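Local coordinates for putative glucoamylase (Bacteroides fragilis NCTC 9343, PDB 3EU8), which is a putative glucoamylase of the six-hairpin glycosidase clan and probably hydrolyses glycosidic bonds in carbohydrates, at residues 101-106 with 117-122; 107-112 with 168-173; 124-129 with 189-194. All coordinates share one frame; numbering follows the deposited sequence.

Contact 1 of 3, residues 101-106 with 117-122. With EDO (1,2-ethanediol), chain B; EDO (1,2-ethanediol), chain K.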
loop_
_atom_site.group_PDB
_atom_site.type_symbol
_atom_site.label_atom_id
_atom_site.label_comp_id
_atom_site.label_asym_id
_atom_site.label_seq_id
_atom_site.Cartn_x
_atom_site.Cartn_y
_atom_site.Cartn_z
ATOM N N LYS A 101 1.582 23.052 -0.985
ATOM C CA LYS A 101 2.203 23.859 -2.056
ATOM C C LYS A 101 2.454 23.084 -3.363
ATOM O O LYS A 101 2.492 23.695 -4.406
ATOM C CB LYS A 101 3.517 24.516 -1.528
ATOM C CG LYS A 101 4.632 23.561 -1.176
ATOM C CD LYS A 101 5.924 24.273 -0.712
ATOM C CE LYS A 101 7.023 23.252 -0.410
ATOM N NZ LYS A 101 8.385 23.850 -0.075
ATOM N N ALA A 102 2.582 21.749 -3.318
ATOM C CA ALA A 102 2.882 20.930 -4.522
ATOM C C ALA A 102 1.666 20.892 -5.482
ATOM O O ALA A 102 0.567 21.226 -5.082
ATOM C CB ALA A 102 3.318 19.500 -4.128
ATOM N N ASP A 103 1.909 20.527 -6.742
ATOM C CA ASP A 103 0.884 20.438 -7.781
ATOM C C ASP A 103 -0.268 19.559 -7.350
ATOM O O ASP A 103 -0.054 18.423 -6.929
ATOM C CB ASP A 103 1.487 19.826 -9.074
ATOM C CG ASP A 103 2.359 20.818 -9.877
ATOM O OD1 ASP A 103 2.627 21.930 -9.389
ATOM O OD2 ASP A 103 2.790 20.461 -11.004
ATOM N N ARG A 104 -1.490 20.075 -7.496
ATOM C CA ARG A 104 -2.724 19.324 -7.296
ATOM C C ARG A 104 -3.670 19.522 -8.455
ATOM O O ARG A 104 -3.582 20.502 -9.181
ATOM C CB ARG A 104 -3.427 19.756 -5.999
ATOM C CG ARG A 104 -3.039 18.927 -4.810
ATOM C CD ARG A 104 -3.967 19.159 -3.632
ATOM N NE ARG A 104 -3.698 20.470 -3.062
ATOM C CZ ARG A 104 -4.407 21.031 -2.091
ATOM N NH1 ARG A 104 -5.466 20.382 -1.554
ATOM N NH2 ARG A 104 -4.046 22.253 -1.671
ATOM N N PHE A 105 -4.581 18.571 -8.626
ATOM C CA PHE A 105 -5.482 18.554 -9.766
ATOM C C PHE A 105 -6.905 18.188 -9.313
ATOM O O PHE A 105 -7.211 17.039 -9.093
ATOM C CB PHE A 105 -4.956 17.590 -10.822
ATOM C CG PHE A 105 -3.541 17.842 -11.188
ATOM C CD1 PHE A 105 -3.232 18.690 -12.227
ATOM C CD2 PHE A 105 -2.504 17.253 -10.468
ATOM C CE1 PHE A 105 -1.930 18.952 -12.563
ATOM C CE2 PHE A 105 -1.187 17.487 -10.811
ATOM C CZ PHE A 105 -0.893 18.362 -11.862
ATOM N N LYS A 106 -7.762 19.208 -9.202
ATOM C CA LYS A 106 -9.092 19.108 -8.589
ATOM C C LYS A 106 -9.020 18.531 -7.178
ATOM O O LYS A 106 -9.845 17.758 -6.780
ATOM C CB LYS A 106 -10.073 18.380 -9.491
ATOM C CG LYS A 106 -10.148 18.986 -10.899
ATOM C CD LYS A 106 -10.969 20.245 -10.894
ATOM C CE LYS A 106 -10.817 20.987 -12.201
ATOM N NZ LYS A 106 -11.816 22.068 -12.370
ATOM N N THR A 117 11.125 20.346 -6.501
ATOM C CA THR A 117 10.385 21.433 -7.143
ATOM C C THR A 117 8.893 21.533 -6.763
ATOM O O THR A 117 8.293 22.590 -6.931
ATOM C CB THR A 117 10.487 21.315 -8.702
ATOM O OG1 THR A 117 9.792 20.140 -9.131
ATOM C CG2 THR A 117 11.928 21.239 -9.151
ATOM N N GLY A 118 8.285 20.432 -6.325
ATOM C CA GLY A 118 6.823 20.371 -6.080
ATOM C C GLY A 118 6.006 20.250 -7.349
ATOM O O GLY A 118 4.781 20.317 -7.316
ATOM N N HIS A 119 6.667 20.049 -8.485
ATOM C CA HIS A 119 5.964 19.900 -9.747
ATOM C C HIS A 119 5.768 18.445 -10.103
ATOM O O HIS A 119 6.597 17.610 -9.787
ATOM C CB HIS A 119 6.684 20.636 -10.882
ATOM C CG HIS A 119 6.708 22.124 -10.691
ATOM N ND1 HIS A 119 5.614 22.835 -10.231
ATOM C CD2 HIS A 119 7.705 23.026 -10.835
ATOM C CE1 HIS A 119 5.934 24.114 -10.131
ATOM N NE2 HIS A 119 7.196 24.255 -10.490
ATOM N N VAL A 120 4.652 18.178 -10.771
ATOM C CA VAL A 120 4.288 16.852 -11.228
ATOM C C VAL A 120 5.406 16.253 -12.070
ATOM O O VAL A 120 6.037 16.938 -12.890
ATOM C CB VAL A 120 2.939 16.907 -11.987
ATOM C CG1 VAL A 120 3.037 17.913 -13.174
ATOM C CG2 VAL A 120 2.480 15.513 -12.403
ATOM N N GLN A 121 5.692 14.980 -11.829
ATOM C CA GLN A 121 6.600 14.230 -12.672
ATOM C C GLN A 121 5.723 13.237 -13.444
ATOM O O GLN A 121 5.166 12.319 -12.854
ATOM C CB GLN A 121 7.684 13.547 -11.839
ATOM C CG GLN A 121 8.819 12.841 -12.604
ATOM C CD GLN A 121 9.688 13.780 -13.466
ATOM O OE1 GLN A 121 10.397 14.667 -12.982
ATOM N NE2 GLN A 121 9.610 13.580 -14.745
ATOM N N PRO A 122 5.551 13.443 -14.763
ATOM C CA PRO A 122 4.623 12.571 -15.467
ATOM C C PRO A 122 5.148 11.152 -15.569
ATOM O O PRO A 122 6.361 10.961 -15.615
ATOM C CB PRO A 122 4.552 13.178 -16.869
ATOM C CG PRO A 122 5.167 14.500 -16.773
ATOM C CD PRO A 122 6.157 14.429 -15.665
HETATM C C1 EDO B . 5.881 24.827 -6.340
HETATM O O1 EDO B . 5.959 24.938 -4.905
HETATM C C2 EDO B . 4.875 23.747 -6.755
HETATM O O2 EDO B . 3.611 24.234 -7.266
HETATM C C1 EDO K . 8.574 20.833 2.574
HETATM O O1 EDO K . 8.994 21.285 1.269
HETATM C C2 EDO K . 7.680 21.846 3.308
HETATM O O2 EDO K . 8.400 23.067 3.583
#

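Contact 2 of 3, residues 107-112 with 168-173. With EDO (1,2-ethanediol), chain S.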
loop_
_atom_site.group_PDB
_atom_site.type_symbol
_atom_site.label_atom_id
_atom_site.label_comp_id
_atom_site.label_asym_id
_atom_site.label_seq_id
_atom_site.Cartn_x
_atom_site.Cartn_y
_atom_site.Cartn_z
ATOM N N GLY A 107 -7.995 18.973 -6.432
ATOM C CA GLY A 107 -7.723 18.542 -5.062
ATOM C C GLY A 107 -7.156 17.136 -4.923
ATOM O O GLY A 107 -6.904 16.715 -3.811
ATOM N N ALA A 108 -6.990 16.409 -6.035
ATOM C CA ALA A 108 -6.300 15.126 -6.035
ATOM C C ALA A 108 -4.824 15.392 -6.283
ATOM O O ALA A 108 -4.445 16.475 -6.706
ATOM C CB ALA A 108 -6.910 14.161 -7.075
ATOM N N TYR A 109 -3.992 14.403 -6.004
ATOM C CA TYR A 109 -2.557 14.512 -6.150
ATOM C C TYR A 109 -2.117 13.689 -7.360
ATOM O O TYR A 109 -2.773 12.708 -7.727
ATOM C CB TYR A 109 -1.862 14.019 -4.851
ATOM C CG TYR A 109 -2.337 14.778 -3.629
ATOM C CD1 TYR A 109 -3.514 14.413 -2.995
ATOM C CD2 TYR A 109 -1.660 15.889 -3.159
ATOM C CE1 TYR A 109 -3.987 15.109 -1.903
ATOM C CE2 TYR A 109 -2.131 16.597 -2.042
ATOM C CZ TYR A 109 -3.295 16.188 -1.434
ATOM O OH TYR A 109 -3.802 16.847 -0.366
ATOM N N PRO A 110 -1.004 14.084 -7.981
ATOM C CA PRO A 110 -0.405 13.255 -9.000
ATOM C C PRO A 110 0.256 12.014 -8.399
ATOM O O PRO A 110 0.500 11.970 -7.208
ATOM C CB PRO A 110 0.676 14.159 -9.577
ATOM C CG PRO A 110 1.065 15.064 -8.394
ATOM C CD PRO A 110 -0.220 15.327 -7.741
ATOM N N HIS A 111 0.541 11.019 -9.225
ATOM C CA HIS A 111 1.328 9.870 -8.773
ATOM C C HIS A 111 2.701 10.319 -8.253
ATOM O O HIS A 111 3.083 9.984 -7.115
ATOM C CB HIS A 111 1.457 8.855 -9.902
ATOM C CG HIS A 111 2.034 7.530 -9.487
ATOM N ND1 HIS A 111 1.928 6.408 -10.282
ATOM C CD2 HIS A 111 2.660 7.126 -8.349
ATOM C CE1 HIS A 111 2.500 5.384 -9.673
ATOM N NE2 HIS A 111 2.956 5.789 -8.499
ATOM N N TRP A 112 3.403 11.128 -9.042
ATOM C CA TRP A 112 4.753 11.578 -8.706
ATOM C C TRP A 112 4.922 13.070 -8.784
ATOM O O TRP A 112 4.268 13.747 -9.600
ATOM C CB TRP A 112 5.791 10.938 -9.659
ATOM C CG TRP A 112 5.857 9.426 -9.573
ATOM C CD1 TRP A 112 6.335 8.704 -8.536
ATOM C CD2 TRP A 112 5.433 8.476 -10.558
ATOM N NE1 TRP A 112 6.251 7.379 -8.803
ATOM C CE2 TRP A 112 5.700 7.196 -10.036
ATOM C CE3 TRP A 112 4.832 8.574 -11.825
ATOM C CZ2 TRP A 112 5.384 5.994 -10.738
ATOM C CZ3 TRP A 112 4.494 7.361 -12.525
ATOM C CH2 TRP A 112 4.784 6.106 -11.983
ATOM N N ARG A 168 -10.720 17.723 2.835
ATOM C CA ARG A 168 -11.915 18.390 2.319
ATOM C C ARG A 168 -11.820 18.862 0.878
ATOM O O ARG A 168 -12.824 18.920 0.184
ATOM C CB ARG A 168 -12.281 19.575 3.190
ATOM C CG ARG A 168 -12.799 19.190 4.561
ATOM C CD ARG A 168 -13.388 20.375 5.269
ATOM N NE ARG A 168 -12.390 21.249 5.844
ATOM C CZ ARG A 168 -12.169 22.537 5.569
ATOM N NH1 ARG A 168 -12.831 23.219 4.638
ATOM N NH2 ARG A 168 -11.218 23.158 6.264
ATOM N N GLU A 169 -10.615 19.232 0.456
ATOM C CA GLU A 169 -10.356 19.755 -0.886
ATOM C C GLU A 169 -10.352 18.734 -1.987
ATOM O O GLU A 169 -10.417 19.120 -3.137
ATOM C CB GLU A 169 -9.020 20.555 -0.889
ATOM C CG GLU A 169 -9.171 21.848 -0.129
ATOM C CD GLU A 169 -7.893 22.549 0.255
ATOM O OE1 GLU A 169 -6.823 21.929 0.347
ATOM O OE2 GLU A 169 -7.980 23.757 0.525
ATOM N N VAL A 170 -10.243 17.447 -1.671
ATOM C CA VAL A 170 -10.218 16.452 -2.711
ATOM C C VAL A 170 -11.602 16.350 -3.370
ATOM O O VAL A 170 -12.584 16.028 -2.706
ATOM C CB VAL A 170 -9.748 15.052 -2.215
ATOM C CG1 VAL A 170 -9.728 14.048 -3.365
ATOM C CG2 VAL A 170 -8.387 15.131 -1.532
ATOM N N ASP A 171 -11.664 16.589 -4.680
ATOM C CA ASP A 171 -12.956 16.598 -5.392
ATOM C C ASP A 171 -13.212 15.253 -6.070
ATOM O O ASP A 171 -13.011 15.111 -7.279
ATOM C CB ASP A 171 -12.977 17.754 -6.411
ATOM C CG ASP A 171 -14.374 18.023 -6.977
ATOM O OD1 ASP A 171 -15.242 17.170 -6.835
ATOM O OD2 ASP A 171 -14.616 19.099 -7.551
ATOM N N TRP A 172 -13.590 14.254 -5.275
ATOM C CA TRP A 172 -13.783 12.881 -5.762
ATOM C C TRP A 172 -14.876 12.864 -6.844
ATOM O O TRP A 172 -14.810 12.172 -7.856
ATOM C CB TRP A 172 -14.199 11.956 -4.600
ATOM C CG TRP A 172 -13.269 11.974 -3.402
ATOM C CD1 TRP A 172 -13.380 12.750 -2.310
ATOM C CD2 TRP A 172 -12.086 11.180 -3.210
ATOM N NE1 TRP A 172 -12.356 12.500 -1.439
ATOM C CE2 TRP A 172 -11.555 11.525 -1.965
ATOM C CE3 TRP A 172 -11.427 10.199 -3.980
ATOM C CZ2 TRP A 172 -10.393 10.927 -1.454
ATOM C CZ3 TRP A 172 -10.317 9.587 -3.471
ATOM C CH2 TRP A 172 -9.791 9.969 -2.226
ATOM N N ASN A 173 -15.905 13.651 -6.605
ATOM C CA ASN A 173 -17.017 13.748 -7.544
ATOM C C ASN A 173 -16.597 14.271 -8.946
ATOM O O ASN A 173 -17.095 13.799 -9.947
ATOM C CB ASN A 173 -18.061 14.640 -6.915
ATOM C CG ASN A 173 -19.408 14.320 -7.344
ATOM O OD1 ASN A 173 -19.925 13.232 -7.050
ATOM N ND2 ASN A 173 -20.050 15.285 -8.015
HETATM C C1 EDO S . -11.375 27.168 4.756
HETATM O O1 EDO S . -11.068 26.381 5.911
HETATM C C2 EDO S . -11.810 26.246 3.625
HETATM O O2 EDO S . -11.660 26.838 2.329
#

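Contact 3 of 3, residues 124-129 with 189-194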
loop_
_atom_site.group_PDB
_atom_site.type_symbol
_atom_site.label_atom_id
_atom_site.label_comp_id
_atom_site.label_asym_id
_atom_site.label_seq_id
_atom_site.Cartn_x
_atom_site.Cartn_y
_atom_site.Cartn_z
ATOM N N GLY A 124 4.856 8.984 -18.593
ATOM C CA GLY A 124 4.377 8.966 -19.953
ATOM C C GLY A 124 3.502 10.171 -20.226
ATOM O O GLY A 124 2.945 10.793 -19.307
ATOM N N GLN A 125 3.361 10.456 -21.511
ATOM C CA GLN A 125 2.937 11.755 -21.988
ATOM C C GLN A 125 1.658 12.282 -21.325
ATOM O O GLN A 125 1.620 13.443 -20.903
ATOM C CB GLN A 125 2.751 11.685 -23.511
ATOM C CG GLN A 125 2.663 13.043 -24.194
ATOM C CD GLN A 125 1.813 13.011 -25.457
ATOM O OE1 GLN A 125 1.301 11.951 -25.850
ATOM N NE2 GLN A 125 1.654 14.177 -26.102
ATOM N N LYS A 126 0.626 11.435 -21.236
ATOM C CA LYS A 126 -0.720 11.895 -20.878
ATOM C C LYS A 126 -1.069 11.791 -19.375
ATOM O O LYS A 126 -2.079 12.349 -18.938
ATOM C CB LYS A 126 -1.774 11.189 -21.740
ATOM C CG LYS A 126 -1.637 11.511 -23.226
ATOM C CD LYS A 126 -2.853 11.109 -24.035
ATOM C CE LYS A 126 -2.638 11.332 -25.542
ATOM N NZ LYS A 126 -3.833 10.888 -26.327
ATOM N N ASP A 127 -0.238 11.093 -18.603
ATOM C CA ASP A 127 -0.454 10.936 -17.171
ATOM C C ASP A 127 0.364 11.994 -16.448
ATOM O O ASP A 127 1.372 11.691 -15.842
ATOM C CB ASP A 127 -0.117 9.513 -16.707
ATOM C CG ASP A 127 -0.549 9.237 -15.265
ATOM O OD1 ASP A 127 -1.207 10.110 -14.651
ATOM O OD2 ASP A 127 -0.208 8.147 -14.735
ATOM N N ASN A 128 -0.103 13.245 -16.548
ATOM C CA ASN A 128 0.572 14.384 -15.977
ATOM C C ASN A 128 -0.328 15.187 -15.060
ATOM O O ASN A 128 -0.023 16.328 -14.786
ATOM C CB ASN A 128 1.162 15.289 -17.085
ATOM C CG ASN A 128 0.091 15.905 -18.002
ATOM O OD1 ASN A 128 -1.095 15.600 -17.909
ATOM N ND2 ASN A 128 0.525 16.773 -18.890
ATOM N N GLY A 129 -1.436 14.594 -14.607
ATOM C CA GLY A 129 -2.359 15.280 -13.716
ATOM C C GLY A 129 -2.665 14.466 -12.462
ATOM O O GLY A 129 -1.779 13.800 -11.874
ATOM N N PRO A 189 -5.217 18.432 -16.758
ATOM C CA PRO A 189 -5.607 19.760 -17.288
ATOM C C PRO A 189 -5.382 19.877 -18.791
ATOM O O PRO A 189 -6.190 20.477 -19.488
ATOM C CB PRO A 189 -4.691 20.753 -16.562
ATOM C CG PRO A 189 -3.994 19.989 -15.516
ATOM C CD PRO A 189 -4.213 18.513 -15.685
ATOM N N GLU A 190 -4.304 19.266 -19.266
ATOM C CA GLU A 190 -3.920 19.274 -20.682
ATOM C C GLU A 190 -4.651 18.218 -21.510
ATOM O O GLU A 190 -5.160 18.506 -22.573
ATOM C CB GLU A 190 -2.391 19.060 -20.794
ATOM C CG GLU A 190 -1.835 18.850 -22.206
ATOM C CD GLU A 190 -0.317 19.118 -22.317
ATOM O OE1 GLU A 190 0.420 19.010 -21.297
ATOM O OE2 GLU A 190 0.126 19.456 -23.441
ATOM N N TYR A 191 -4.688 16.985 -21.025
ATOM C CA TYR A 191 -5.246 15.876 -21.797
ATOM C C TYR A 191 -6.608 15.426 -21.353
ATOM O O TYR A 191 -7.125 14.462 -21.907
ATOM C CB TYR A 191 -4.308 14.662 -21.748
ATOM C CG TYR A 191 -2.955 14.921 -22.363
ATOM C CD1 TYR A 191 -2.772 14.856 -23.737
ATOM C CD2 TYR A 191 -1.871 15.245 -21.570
ATOM C CE1 TYR A 191 -1.535 15.101 -24.304
ATOM C CE2 TYR A 191 -0.637 15.478 -22.116
ATOM C CZ TYR A 191 -0.476 15.413 -23.489
ATOM O OH TYR A 191 0.759 15.659 -24.031
ATOM N N GLY A 192 -7.193 16.082 -20.349
ATOM C CA GLY A 192 -8.535 15.713 -19.883
ATOM C C GLY A 192 -8.726 14.258 -19.447
ATOM O O GLY A 192 -8.039 13.758 -18.542
ATOM N N TRP A 193 -9.666 13.573 -20.092
ATOM C CA TRP A 193 -10.021 12.198 -19.721
ATOM C C TRP A 193 -9.398 11.145 -20.657
ATOM O O TRP A 193 -9.830 9.985 -20.673
ATOM C CB TRP A 193 -11.535 12.060 -19.694
ATOM C CG TRP A 193 -12.185 13.070 -18.803
ATOM C CD1 TRP A 193 -12.847 14.220 -19.177
ATOM C CD2 TRP A 193 -12.227 13.033 -17.382
ATOM N NE1 TRP A 193 -13.292 14.883 -18.065
ATOM C CE2 TRP A 193 -12.916 14.182 -16.952
ATOM C CE3 TRP A 193 -11.704 12.164 -16.425
ATOM C CZ2 TRP A 193 -13.116 14.457 -15.615
ATOM C CZ3 TRP A 193 -11.917 12.436 -15.109
ATOM C CH2 TRP A 193 -12.609 13.567 -14.712
ATOM N N GLU A 194 -8.384 11.545 -21.423
ATOM C CA GLU A 194 -7.854 10.693 -22.485
ATOM C C GLU A 194 -7.218 9.392 -21.981
ATOM O O GLU A 194 -7.153 8.411 -22.729
ATOM C CB GLU A 194 -6.862 11.460 -23.349
ATOM C CG GLU A 194 -7.507 12.388 -24.374
ATOM C CD GLU A 194 -6.455 13.151 -25.196
ATOM O OE1 GLU A 194 -5.429 12.524 -25.567
ATOM O OE2 GLU A 194 -6.656 14.365 -25.459
#

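Contact 1 of 3, residues 101-106 with 117-122
Asp103 holds the segment 117-122 with both oxygens of its carboxylate, one turned to a side chain and the other to the backbone. Asp103 OD1 accepts a nearly straight bond from His119 ND1 at 3.2 Å; the oxygen lies in the plane of the imidazole, whereas the ring nitrogen reaches it on the syn side but 32° out of the carboxylate plane. The carboxylate and ring planes are 46° apart. OD2 takes the amide of Val120, with 3.0 Å from Val120 N to Asp103 OD2, and here the donor stands well above the carboxylate plane. The first torsion of Asp103 places CG beside its own backbone N (chi1 -76°), which, with CB directed at 117-122, brings both oxygens to that segment. Its main chain joins in as well: Asp103 N donates to Gly118 O at 2.9 Å, and the same carbonyl meets the CA of Ala102 in a CA-H...O contact. Apolar packing is modest, with CZ at the rim of the Phe105 ring lying 4.1 Å from Val120 CB.

In the next shell, the histidine is positioned by its own turn. His119 N donates to Thr117 OG1 at 3.2 Å, an ST turn, while Thr117 O sits over the centre of one imidazole face. A 1,2-ethanediol, probably from the crystallisation liquor, places O2 3.1 Å from Lys101 O and near Asp103 OD1. Farther out, Trp113 NE1 donates to Asp103 O.

The arrangement illustrates a His-carboxylate hydrogen bond combined with an ST turn, closing a non-helical excursion between helices 85-101 and 132-149, consistent with the helix-and-loop build of the six-hairpin glycosidase clan.

Contact 2 of 3, residues 107-112 with 168-173
Gly107 and the Glu169-Val170 backbone meet without a single hydrogen bond between the two segments, through a reciprocal pair of CA-H...O contacts. In one direction Gly107 CA approaches Glu169 O at 3.4 Å, with a nearly linear angle of 169° at the hydrogen; in the other, Val170 CA lies 3.5 Å from Gly107 O at a more bent 138°. Glycine has no side chain to separate the chains, and its CA comes within 4.0 Å of the CA of Val170; a CB on Gly107 would point at the other segment and collide with Glu169 O and Val170 CA.

The branches of Val170 then divide the work. CG1 stands anti to the backbone N (chi1 -179°) and rests over the centre of the Trp172 indole, 3.4 Å above its plane. This rotation leaves CG2 beside the backbone N, pressed against the Gly107 carbonyl at 3.1 Å from O, a tight approach. The same methyl comes obliquely to the Tyr109 ring, 4.4 Å from CE1, in a looser apolar touch.

Glu169 directs its carboxylate to other partners, Arg104 and Lys165, in salt bridges, while a backbone hydrogen bond between Lys106 and Asp171 lies next to this contact. The junction lies at the C-terminal side of helix 154-169: Ala108 and Tyr109 pack on helix 132-149 through Thr135, Leu138 and Met139, Trp172 packs on helix 206-214, and the segment 107-112 runs onward into strand 112-114.

Contact 3 of 3, residues 124-129 with 189-194
Tyr191 presents its ring to Lys126; the two side chains cross at about a right angle, with the lysine lying over one face. CG of the lysine makes a CH-pi contact, 3.7 Å from the ring centroid and 15° off the normal. Against the opposite face lies the tyrosine's own neighbour, with Glu190 CG 3.5 Å above the plane, so that the ring is sandwiched between two methylene groups. Asn128 approaches at the rim, its amide tilted 46° from the ring and its OD1 in the ring plane, 3.8 Å from Tyr191 CD2. That oxygen is hydrogen-bonded to Ser188 OG, which in turn accepts from Tyr191 N and so ties the aromatic to its edge partner. On its other branch, Asn128 ND2 gives a weak, bent bond to Glu190 OE1 at 3.3 Å.

Beyond the ring, the extended Lys126 chain carries NZ to Glu194 OE1 in a salt bridge, whose modelled separation is too short to be trusted in detail.

A type I beta turn, Gly124 to Asp127, carries Lys126, and a type II' turn, Tyr191 to Glu194, carries its partners; Asn128 and Glu190 adjoin them. Such a contact exemplifies turn-to-turn packing at a protein surface, here joining loops that follow strands 112-114 and 186-187.

Overall arrangement
Leaving helix 85-101, the chain enters 101-106 and at once 107-112, opening contacts 1 and 2 in succession. Contact 1 closes first, at 117-122, round a short excursion containing strand 112-114. Contact 3 opens at 124-129 before contact 2 closes at 168-173, beyond helices 132-149 and 154-169, and itself closes at 189-194. Contact 2 therefore crosses both of the others, while contacts 1 and 3 follow in series. All three lie on the same side of the chain's centre and touch: Phe105 packs on Gly129 and Pro189, Pro110 reaches Gly129, and Gln121 probably bonds to Trp112 through the backbone. Together they hold the loops after helix 85-101, strand 112-114, helix 154-169 and strand 186-187 against one another.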